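Local atomic coordinates of putative ribose operon repressor (Burkholderia thailandensis, PDB entry 3EGC), a protein that is probably a DNA-binding transcriptional repressor of the LacI family, its chain carrying the periplasmic-binding-protein-like domain that in relatives senses small-molecule effectors. Residues Ser8-Ile14 against Arg64-Leu70; Val41-Asn45 against Phe60-Val65; Glu48-Arg54 against Ser73-Tyr79; Phe88-Ala92 against Met251-Ile256. The contacts are given in a common frame with arbitrary orientation. Numbering follows the deposited sequence.

Contact 1: residues Ser8-Ile14 against Arg64-Leu70; sequences SNVVGLI and RVDGLIL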
# COMPACT_ATOMS: atom_id res chain seq x y z
N SER A 8 -26.85 12.58 -6.18
CA SER A 8 -25.59 13.35 -6.32
C SER A 8 -24.46 12.62 -7.08
O SER A 8 -23.57 13.24 -7.62
CB SER A 8 -25.10 13.82 -4.95
OG SER A 8 -24.38 12.81 -4.30
N ASN A 9 -24.50 11.30 -7.14
CA ASN A 9 -23.40 10.53 -7.77
C ASN A 9 -22.04 10.64 -7.08
O ASN A 9 -20.99 10.54 -7.74
CB ASN A 9 -23.25 10.86 -9.24
CG ASN A 9 -24.28 10.17 -10.10
OD1 ASN A 9 -25.19 10.81 -10.60
ND2 ASN A 9 -24.14 8.84 -10.27
N VAL A 10 -22.08 10.79 -5.75
CA VAL A 10 -20.89 10.86 -4.93
C VAL A 10 -21.09 9.85 -3.83
O VAL A 10 -22.12 9.77 -3.20
CB VAL A 10 -20.69 12.24 -4.26
CG1 VAL A 10 -19.38 12.22 -3.38
CG2 VAL A 10 -20.65 13.38 -5.32
N VAL A 11 -20.08 9.06 -3.58
CA VAL A 11 -20.19 8.10 -2.52
C VAL A 11 -19.02 8.37 -1.58
O VAL A 11 -17.99 8.80 -2.03
CB VAL A 11 -20.14 6.70 -3.16
CG1 VAL A 11 -19.49 5.70 -2.27
CG2 VAL A 11 -21.49 6.30 -3.61
N GLY A 12 -19.17 8.07 -0.31
CA GLY A 12 -18.13 8.33 0.68
C GLY A 12 -17.37 7.04 0.95
O GLY A 12 -18.01 6.02 1.17
N LEU A 13 -16.04 7.06 0.85
CA LEU A 13 -15.23 5.89 1.20
C LEU A 13 -14.41 6.24 2.43
O LEU A 13 -13.67 7.24 2.44
CB LEU A 13 -14.31 5.45 0.08
CG LEU A 13 -13.25 4.40 0.43
CD1 LEU A 13 -13.87 3.05 0.92
CD2 LEU A 13 -12.28 4.12 -0.74
N ILE A 14 -14.65 5.51 3.49
CA ILE A 14 -13.99 5.80 4.74
C ILE A 14 -13.22 4.57 5.09
O ILE A 14 -13.77 3.52 5.20
CB ILE A 14 -15.00 6.17 5.87
CG1 ILE A 14 -15.71 7.48 5.52
CG2 ILE A 14 -14.27 6.23 7.26
CD1 ILE A 14 -16.85 7.93 6.50
N ARG A 64 -24.02 15.36 1.67
CA ARG A 64 -24.97 14.51 0.98
C ARG A 64 -24.37 13.61 -0.10
O ARG A 64 -24.73 13.71 -1.27
CB ARG A 64 -26.18 15.31 0.44
CG ARG A 64 -27.12 15.92 1.55
CD ARG A 64 -27.59 14.85 2.51
NE ARG A 64 -28.53 15.35 3.50
CZ ARG A 64 -28.19 16.11 4.55
NH1 ARG A 64 -26.93 16.45 4.71
NH2 ARG A 64 -29.11 16.54 5.42
N VAL A 65 -23.45 12.76 0.32
CA VAL A 65 -23.06 11.63 -0.50
C VAL A 65 -24.25 10.67 -0.58
O VAL A 65 -25.09 10.63 0.33
CB VAL A 65 -21.84 10.88 0.10
CG1 VAL A 65 -20.60 11.76 0.10
CG2 VAL A 65 -22.19 10.38 1.49
N ASP A 66 -24.31 9.87 -1.63
CA ASP A 66 -25.45 8.99 -1.83
C ASP A 66 -25.42 7.81 -0.86
O ASP A 66 -26.43 7.17 -0.59
CB ASP A 66 -25.47 8.52 -3.27
CG ASP A 66 -25.83 9.64 -4.25
OD1 ASP A 66 -25.48 9.57 -5.43
OD2 ASP A 66 -26.52 10.55 -3.85
N GLY A 67 -24.24 7.52 -0.32
CA GLY A 67 -24.06 6.34 0.51
C GLY A 67 -22.62 6.27 0.97
O GLY A 67 -21.83 7.11 0.60
N LEU A 68 -22.31 5.29 1.79
CA LEU A 68 -20.95 5.08 2.36
C LEU A 68 -20.48 3.65 2.25
O LEU A 68 -21.19 2.71 2.61
CB LEU A 68 -20.87 5.45 3.86
CG LEU A 68 -21.13 6.85 4.39
CD1 LEU A 68 -20.85 6.99 5.92
CD2 LEU A 68 -20.30 7.89 3.61
N ILE A 69 -19.24 3.51 1.82
CA ILE A 69 -18.50 2.33 2.06
C ILE A 69 -17.56 2.57 3.23
O ILE A 69 -16.76 3.47 3.23
CB ILE A 69 -17.68 1.91 0.84
CG1 ILE A 69 -18.61 1.66 -0.35
CG2 ILE A 69 -16.78 0.70 1.24
CD1 ILE A 69 -17.87 1.15 -1.56
N LEU A 70 -17.62 1.68 4.23
CA LEU A 70 -16.92 1.94 5.47
C LEU A 70 -16.04 0.75 5.87
O LEU A 70 -16.52 -0.35 6.10
CB LEU A 70 -17.98 2.26 6.57
CG LEU A 70 -17.42 2.32 7.99
CD1 LEU A 70 -16.33 3.40 8.14
CD2 LEU A 70 -18.50 2.52 9.12
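R64, with positive phi, ends helix 50-62 in a Schellman motif; its guanidinium turns back to F61. V65 lays CG1 3.7 Å from V10 CG1. D66 does most of the polar work at the start of strand 10-14: its N donates to V10 O (2.7 Å), while its carboxylate takes the two amides just before the strand, S8 N to OD2 (3.1 Å) and N9 N to OD1 (2.6 Å). Beyond D66 the two chains run parallel, the axes of strands 10-14 and 67-70 4.7 Å apart and at 22°. G67 O accepts from G12 N (3.0 Å). L68 pairs with G12; a CB on G12 would collide with L68 CD2 as that side chain now lies. I69 bonds both ways, its N to G12 O (2.9 Å) and its O from I14 N (2.9 Å), and its CG2 meets L13 CD1 at 3.8 Å. L70 puts CD1 3.6 Å from I14 CG2, on the sheet face covered by helix 50-62; V11, L13 and I69 take the other face. Backbone bonds, the D66 carboxylate and the S8 hydroxyl make up the polar part; aliphatic side chains on both faces imply an interior parallel pair of a Rossmann-like sheet.

Contact 2: residues Val41-Asn45 against Phe60-Val65; sequences VLLAN and FFERRV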
# COMPACT_ATOMS: atom_id res chain seq x y z
N VAL A 41 -15.80 9.43 -5.87
CA VAL A 41 -15.43 8.95 -4.56
C VAL A 41 -14.69 9.91 -3.67
O VAL A 41 -13.53 10.29 -3.95
CB VAL A 41 -14.59 7.65 -4.66
CG1 VAL A 41 -14.22 7.14 -3.22
CG2 VAL A 41 -15.39 6.57 -5.49
N LEU A 42 -15.35 10.30 -2.58
CA LEU A 42 -14.70 11.14 -1.59
C LEU A 42 -13.95 10.22 -0.59
O LEU A 42 -14.48 9.18 -0.13
CB LEU A 42 -15.77 11.94 -0.83
CG LEU A 42 -16.33 13.28 -1.28
CD1 LEU A 42 -17.42 13.83 -0.20
CD2 LEU A 42 -15.22 14.28 -1.61
N LEU A 43 -12.73 10.59 -0.25
CA LEU A 43 -11.92 9.69 0.57
C LEU A 43 -11.65 10.25 1.95
O LEU A 43 -11.37 11.41 2.09
CB LEU A 43 -10.62 9.34 -0.12
CG LEU A 43 -9.55 8.66 0.71
CD1 LEU A 43 -9.91 7.17 0.96
CD2 LEU A 43 -8.13 8.81 -0.00
N ALA A 44 -11.83 9.41 2.97
CA ALA A 44 -11.36 9.77 4.27
C ALA A 44 -10.52 8.63 4.83
O ALA A 44 -10.78 7.42 4.59
CB ALA A 44 -12.49 10.12 5.16
N ASN A 45 -9.49 9.02 5.55
CA ASN A 45 -8.60 8.05 6.21
C ASN A 45 -8.62 8.29 7.69
O ASN A 45 -8.31 9.36 8.07
CB ASN A 45 -7.16 8.16 5.69
CG ASN A 45 -6.21 7.17 6.39
OD1 ASN A 45 -6.52 5.99 6.53
ND2 ASN A 45 -5.08 7.65 6.81
N PHE A 60 -19.31 13.53 5.59
CA PHE A 60 -19.77 12.97 4.32
C PHE A 60 -21.33 13.04 4.18
O PHE A 60 -21.94 13.33 3.08
CB PHE A 60 -19.19 11.50 4.14
CG PHE A 60 -17.70 11.46 3.74
CD1 PHE A 60 -16.99 12.65 3.48
CD2 PHE A 60 -17.04 10.28 3.59
CE1 PHE A 60 -15.66 12.62 3.10
CE2 PHE A 60 -15.69 10.23 3.17
CZ PHE A 60 -15.00 11.40 2.94
N PHE A 61 -21.98 12.77 5.28
CA PHE A 61 -23.42 12.94 5.29
C PHE A 61 -23.89 14.38 5.01
O PHE A 61 -24.76 14.62 4.14
CB PHE A 61 -24.01 12.41 6.57
CG PHE A 61 -25.49 12.41 6.56
CD1 PHE A 61 -26.18 11.61 5.64
CD2 PHE A 61 -26.21 13.23 7.46
CE1 PHE A 61 -27.55 11.60 5.60
CE2 PHE A 61 -27.61 13.23 7.42
CZ PHE A 61 -28.29 12.42 6.48
N GLU A 62 -23.30 15.37 5.68
CA GLU A 62 -23.70 16.73 5.41
C GLU A 62 -23.43 17.14 3.96
O GLU A 62 -24.17 17.93 3.38
CB GLU A 62 -23.10 17.73 6.40
CG GLU A 62 -21.74 17.42 6.86
CD GLU A 62 -20.75 18.56 6.58
OE1 GLU A 62 -20.65 19.51 7.42
OE2 GLU A 62 -20.06 18.49 5.52
N ARG A 63 -22.38 16.60 3.36
CA ARG A 63 -22.13 16.85 1.95
C ARG A 63 -23.12 16.11 1.05
O ARG A 63 -23.09 16.22 -0.15
CB ARG A 63 -20.68 16.44 1.57
CG ARG A 63 -19.62 17.38 2.18
CD ARG A 63 -18.34 17.21 1.41
NE ARG A 63 -17.47 18.37 1.55
CZ ARG A 63 -17.57 19.47 0.79
NH1 ARG A 63 -18.49 19.51 -0.16
NH2 ARG A 63 -16.75 20.49 0.99
N ARG A 64 -24.02 15.36 1.67
CA ARG A 64 -24.97 14.51 0.98
C ARG A 64 -24.37 13.61 -0.10
O ARG A 64 -24.73 13.71 -1.27
CB ARG A 64 -26.18 15.31 0.44
CG ARG A 64 -27.12 15.92 1.55
CD ARG A 64 -27.59 14.85 2.51
NE ARG A 64 -28.53 15.35 3.50
CZ ARG A 64 -28.19 16.11 4.55
NH1 ARG A 64 -26.93 16.45 4.71
NH2 ARG A 64 -29.11 16.54 5.42
N VAL A 65 -23.45 12.76 0.32
CA VAL A 65 -23.06 11.63 -0.50
C VAL A 65 -24.25 10.67 -0.58
O VAL A 65 -25.09 10.63 0.33
CB VAL A 65 -21.84 10.88 0.10
CG1 VAL A 65 -20.60 11.76 0.10
CG2 VAL A 65 -22.19 10.38 1.49
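L42 and F60 supply most of the buried surface, 85 and 82 Å². L42 points at the end of helix 50-62, and its CB lies over one face of the F60 ring, 4.2 Å from the centroid and 26° off the normal, a CH-pi contact. The leucine reaches on to the turn that follows: L42 CD1 touches V65 CG1 (3.8 Å) and R63 CD (3.9 Å). F60 inserts its ring tip against the strand, CZ lying 3.6 Å from A44 CB and 3.7 Å from L43 C, the latter at the ring edge. L42 and A44 alternate with L43, whose side chain faces away, so one face of strand 40-45 meets the helix. This is the packing of a beta-alpha-beta unit: strand 40-45 leads into helix 50-62, which covers the sheet before the chain enters strand 67-70, with strand 10-15 lying between the two; F60 also packs on I14. Strand 40-45 is outermost in its own chain, and V41 and L43 make backbone hydrogen bonds to the second subunit, whose L42 packs on L42 here. R63, whose CD touches L42, hydrogen-bonds through NH2 to S8 O of that subunit.

Contact 3: residues Glu48-Arg54 against Ser73-Tyr79; sequences EDIVRER and SEGEHDY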
# COMPACT_ATOMS: atom_id res chain seq x y z
N GLU A 48 -7.47 4.38 12.16
CA GLU A 48 -7.94 3.46 13.22
C GLU A 48 -8.42 4.23 14.45
O GLU A 48 -8.40 3.71 15.56
CB GLU A 48 -6.89 2.41 13.60
CG GLU A 48 -6.60 1.37 12.54
CD GLU A 48 -7.68 0.29 12.38
OE1 GLU A 48 -8.54 0.14 13.28
OE2 GLU A 48 -7.66 -0.42 11.33
N ASP A 49 -8.82 5.48 14.24
CA ASP A 49 -9.38 6.31 15.28
C ASP A 49 -10.92 6.44 15.07
O ASP A 49 -11.38 7.05 14.12
CB ASP A 49 -8.71 7.67 15.25
CG ASP A 49 -9.16 8.60 16.41
OD1 ASP A 49 -8.84 9.80 16.38
OD2 ASP A 49 -9.82 8.14 17.37
N ILE A 50 -11.69 5.86 15.97
CA ILE A 50 -13.15 5.90 15.87
C ILE A 50 -13.72 7.36 15.90
O ILE A 50 -14.76 7.64 15.33
CB ILE A 50 -13.78 5.02 16.97
CG1 ILE A 50 -15.25 4.75 16.66
CG2 ILE A 50 -13.52 5.61 18.36
CD1 ILE A 50 -15.46 3.67 15.67
N VAL A 51 -13.03 8.29 16.54
CA VAL A 51 -13.50 9.66 16.66
C VAL A 51 -13.34 10.37 15.29
O VAL A 51 -14.19 11.12 14.84
CB VAL A 51 -12.71 10.43 17.77
CG1 VAL A 51 -12.95 11.94 17.67
CG2 VAL A 51 -13.08 9.93 19.19
N ARG A 52 -12.24 10.12 14.62
CA ARG A 52 -12.13 10.48 13.23
C ARG A 52 -13.14 9.77 12.28
O ARG A 52 -13.63 10.40 11.38
CB ARG A 52 -10.69 10.29 12.73
CG ARG A 52 -9.76 11.29 13.35
CD ARG A 52 -8.27 10.91 13.23
NE ARG A 52 -7.93 10.69 11.84
CZ ARG A 52 -6.72 10.40 11.41
NH1 ARG A 52 -6.50 10.18 10.11
NH2 ARG A 52 -5.72 10.33 12.30
N GLU A 53 -13.45 8.50 12.53
CA GLU A 53 -14.45 7.82 11.72
C GLU A 53 -15.83 8.55 11.79
O GLU A 53 -16.49 8.81 10.77
CB GLU A 53 -14.58 6.35 12.12
CG GLU A 53 -15.64 5.62 11.34
CD GLU A 53 -15.97 4.27 11.94
OE1 GLU A 53 -17.06 4.15 12.56
OE2 GLU A 53 -15.18 3.32 11.81
N ARG A 54 -16.25 8.84 13.01
CA ARG A 54 -17.53 9.48 13.25
C ARG A 54 -17.52 10.88 12.64
O ARG A 54 -18.51 11.32 12.11
CB ARG A 54 -17.77 9.56 14.77
CG ARG A 54 -19.17 9.90 15.13
CD ARG A 54 -19.40 9.69 16.68
NE ARG A 54 -18.30 9.05 17.39
CZ ARG A 54 -17.71 9.50 18.51
NH1 ARG A 54 -18.07 10.65 19.06
NH2 ARG A 54 -16.75 8.78 19.08
N SER A 73 -13.27 1.18 11.97
CA SER A 73 -12.20 1.24 12.92
C SER A 73 -12.76 0.55 14.14
O SER A 73 -13.99 0.44 14.29
CB SER A 73 -11.91 2.70 13.24
OG SER A 73 -11.19 3.30 12.17
N GLU A 74 -11.88 0.04 14.99
CA GLU A 74 -12.31 -0.69 16.17
C GLU A 74 -12.95 0.30 17.11
O GLU A 74 -12.32 1.29 17.48
CB GLU A 74 -11.12 -1.35 16.88
CG GLU A 74 -11.52 -2.24 18.04
CD GLU A 74 -10.34 -2.92 18.70
OE1 GLU A 74 -9.20 -2.48 18.50
OE2 GLU A 74 -10.56 -3.88 19.46
N GLY A 75 -14.17 -0.01 17.54
CA GLY A 75 -14.92 0.80 18.46
C GLY A 75 -16.42 0.55 18.26
O GLY A 75 -16.79 -0.33 17.47
N GLU A 76 -17.26 1.32 18.94
CA GLU A 76 -18.72 1.18 18.87
C GLU A 76 -19.29 1.82 17.61
O GLU A 76 -18.90 2.88 17.23
CB GLU A 76 -19.42 1.82 20.10
CG GLU A 76 -20.90 1.36 20.31
CD GLU A 76 -21.65 2.13 21.39
OE1 GLU A 76 -21.38 3.34 21.55
OE2 GLU A 76 -22.51 1.52 22.08
N HIS A 77 -20.26 1.18 16.98
CA HIS A 77 -20.84 1.76 15.77
C HIS A 77 -22.33 2.08 15.85
O HIS A 77 -22.96 2.38 14.85
CB HIS A 77 -20.49 0.88 14.57
CG HIS A 77 -19.02 0.84 14.29
ND1 HIS A 77 -18.18 -0.13 14.81
CD2 HIS A 77 -18.22 1.69 13.61
CE1 HIS A 77 -16.95 0.11 14.43
NE2 HIS A 77 -16.94 1.21 13.70
N ASP A 78 -22.90 2.05 17.05
CA ASP A 78 -24.31 2.35 17.24
C ASP A 78 -24.70 3.75 16.80
O ASP A 78 -25.83 3.96 16.38
CB ASP A 78 -24.69 2.15 18.65
N TYR A 79 -23.78 4.70 16.89
CA TYR A 79 -24.01 6.05 16.43
C TYR A 79 -24.43 6.05 14.98
O TYR A 79 -25.09 6.97 14.52
CB TYR A 79 -22.74 6.92 16.60
CG TYR A 79 -21.68 6.71 15.51
CD1 TYR A 79 -21.69 7.47 14.32
CD2 TYR A 79 -20.67 5.75 15.66
CE1 TYR A 79 -20.72 7.28 13.35
CE2 TYR A 79 -19.70 5.54 14.69
CZ TYR A 79 -19.72 6.30 13.54
OH TYR A 79 -18.77 6.07 12.58
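E48, with positive phi, brings its CA to 3.4 Å from S73 OG, a hydroxyl hydrogen-bonded to T46. D49 is the N-cap of helix 50-62, its OD2 accepting a weak bond from V51 N (3.3 Å). I50 reaches across the first turn: its CD1 is 3.5 Å from H77 NE2 and 4.0 Å from G75 CA, where a CB would crowd I50 CG1 and the backbone angles themselves call for glycine. Both segments follow C-terminal ends of parallel strands, 40-45 and 67-70, the edge of an alpha/beta domain where ligand sites of this fold commonly lie; no ligand-binding role is established for these residues. E53 is buried and gathers three donors. Its OE2 takes S73 N (2.9 Å, nearly straight) and, weakly, H77 NE2 (3.3 Å), while its OE1 accepts from Y79 OH at 2.6 Å. R54 lays its aliphatic stem on the tyrosine, CG 3.8 Å from the Y79 ring centroid and over its face.

Contact 4: residues Phe88-Ala92 against Met251-Ile256; sequences FPIVA and MLIHMI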
# COMPACT_ATOMS: atom_id res chain seq x y z
N PHE A 88 -30.29 6.00 4.57
CA PHE A 88 -28.92 6.20 4.13
C PHE A 88 -28.16 4.86 4.05
O PHE A 88 -27.91 4.25 5.06
CB PHE A 88 -28.22 7.18 5.04
CG PHE A 88 -26.87 7.64 4.52
CD1 PHE A 88 -25.71 7.22 5.13
CD2 PHE A 88 -26.78 8.46 3.42
CE1 PHE A 88 -24.51 7.61 4.69
CE2 PHE A 88 -25.55 8.88 2.94
CZ PHE A 88 -24.40 8.44 3.58
N PRO A 89 -27.82 4.42 2.82
CA PRO A 89 -27.15 3.14 2.56
C PRO A 89 -25.70 3.11 3.01
O PRO A 89 -24.92 4.04 2.71
CB PRO A 89 -27.26 2.95 1.00
CG PRO A 89 -27.51 4.31 0.48
CD PRO A 89 -28.01 5.21 1.60
N ILE A 90 -25.35 2.03 3.69
CA ILE A 90 -23.99 1.81 4.16
C ILE A 90 -23.54 0.39 3.89
O ILE A 90 -24.19 -0.54 4.30
CB ILE A 90 -23.87 2.06 5.69
CG1 ILE A 90 -24.26 3.53 6.03
CG2 ILE A 90 -22.43 1.68 6.20
CD1 ILE A 90 -24.34 3.79 7.47
N VAL A 91 -22.43 0.20 3.20
CA VAL A 91 -21.87 -1.12 3.24
C VAL A 91 -20.50 -1.13 3.83
O VAL A 91 -19.69 -0.27 3.53
CB VAL A 91 -21.97 -1.90 1.92
CG1 VAL A 91 -22.95 -1.23 0.89
CG2 VAL A 91 -20.69 -2.16 1.41
N ALA A 92 -20.30 -2.07 4.77
CA ALA A 92 -19.03 -2.28 5.45
C ALA A 92 -18.15 -3.22 4.64
O ALA A 92 -18.65 -4.16 4.00
CB ALA A 92 -19.26 -2.86 6.89
N MET A 251 -22.94 -3.47 -4.51
CA MET A 251 -23.97 -3.50 -3.51
C MET A 251 -24.49 -2.11 -3.16
O MET A 251 -25.68 -1.89 -3.09
CB MET A 251 -23.49 -4.27 -2.27
CG MET A 251 -24.57 -4.53 -1.19
SD MET A 251 -23.96 -5.57 0.16
CE MET A 251 -24.15 -4.49 1.44
N LEU A 252 -23.59 -1.17 -2.91
CA LEU A 252 -23.97 0.17 -2.51
C LEU A 252 -24.76 0.87 -3.62
O LEU A 252 -25.68 1.64 -3.34
CB LEU A 252 -22.72 1.01 -2.10
CG LEU A 252 -23.09 2.37 -1.49
CD1 LEU A 252 -23.68 2.11 -0.13
CD2 LEU A 252 -21.83 3.39 -1.45
N ILE A 253 -24.40 0.62 -4.86
CA ILE A 253 -25.08 1.24 -5.97
C ILE A 253 -26.52 0.71 -6.12
O ILE A 253 -27.47 1.50 -6.22
CB ILE A 253 -24.27 1.06 -7.25
CG1 ILE A 253 -22.99 1.95 -7.17
CG2 ILE A 253 -25.16 1.36 -8.49
CD1 ILE A 253 -21.91 1.61 -8.26
N HIS A 254 -26.69 -0.60 -6.13
CA HIS A 254 -28.00 -1.21 -5.98
C HIS A 254 -28.86 -0.58 -4.87
O HIS A 254 -30.02 -0.19 -5.13
CB HIS A 254 -27.85 -2.70 -5.73
CG HIS A 254 -27.34 -3.45 -6.92
ND1 HIS A 254 -27.90 -3.31 -8.18
CD2 HIS A 254 -26.34 -4.35 -7.06
CE1 HIS A 254 -27.25 -4.07 -9.04
NE2 HIS A 254 -26.30 -4.71 -8.38
N MET A 255 -28.30 -0.46 -3.67
CA MET A 255 -29.01 0.15 -2.55
C MET A 255 -29.42 1.61 -2.83
O MET A 255 -30.45 2.04 -2.35
CB MET A 255 -28.21 0.08 -1.25
CG MET A 255 -27.91 -1.28 -0.78
SD MET A 255 -26.64 -1.52 0.46
CE MET A 255 -27.40 -0.71 1.85
N ILE A 256 -28.59 2.35 -3.56
CA ILE A 256 -28.82 3.76 -3.78
C ILE A 256 -29.88 3.96 -4.87
O ILE A 256 -30.68 4.87 -4.78
CB ILE A 256 -27.54 4.47 -4.25
CG1 ILE A 256 -26.48 4.50 -3.10
CG2 ILE A 256 -27.86 5.85 -4.87
CD1 ILE A 256 -25.09 4.84 -3.55
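Apolar packing accounts for this contact, which buries 298 Å² between strand 90-92, with P89 before it, and helix 251-256. P89 fits among L252, M255 and I256, which span about one helical turn: its CB lies 3.8 Å from both L252 CD1 and M255 CE, and its CG is 3.7 Å from I256 CG1. V91, two residues on and pointing the same way, is the second residue facing the helix; its CG1 meets L252 CD1 at 3.6 Å, and its CB comes within 3.4 Å of M251 CE. V91 CG1 also lies 3.7 Å from M255 SD, so M251 and M255 both touch the valine. Main-chain atoms add a little: P89 O is 3.7 Å from L252 CD1, and I90 N is 3.9 Å from M255 CE. I90 itself points away from the helix. L252 serves more than one strand, touching V11 and I69 as well, while strand 90-93 is held in the sheet by backbone hydrogen bonds of V91 to L68 and L70. With strand and helix axes 8.5 Å apart and running nearly antiparallel, at 164°, this is the helix-on-sheet layer of the alpha/beta sandwich that characterises the LacI and periplasmic-binding-protein fold.

Overall arrangement
From the N terminus, strand 10-15 is paired with strand 67-70 in contact 1, closing a loop of 49 residues. Contact 2 nests inside that loop, setting the end of helix 50-62 against edge strand 40-45; the two contacts share R64 and V65. Contact 3 opens inside the same loop but closes beyond it, so it crosses contacts 1 and 2, tying the start of that helix to the segment after strand 67-70; N45 O and R52 NH1, 2.8 Å apart, link it to contact 2. Contact 4 follows in series and spans 158 residues, bringing helix 241-257 onto the sheet beside contact 1, whose L68 and L70 meet V91. Contacts 1, 2 and, through R52, 3 reach the second subunit.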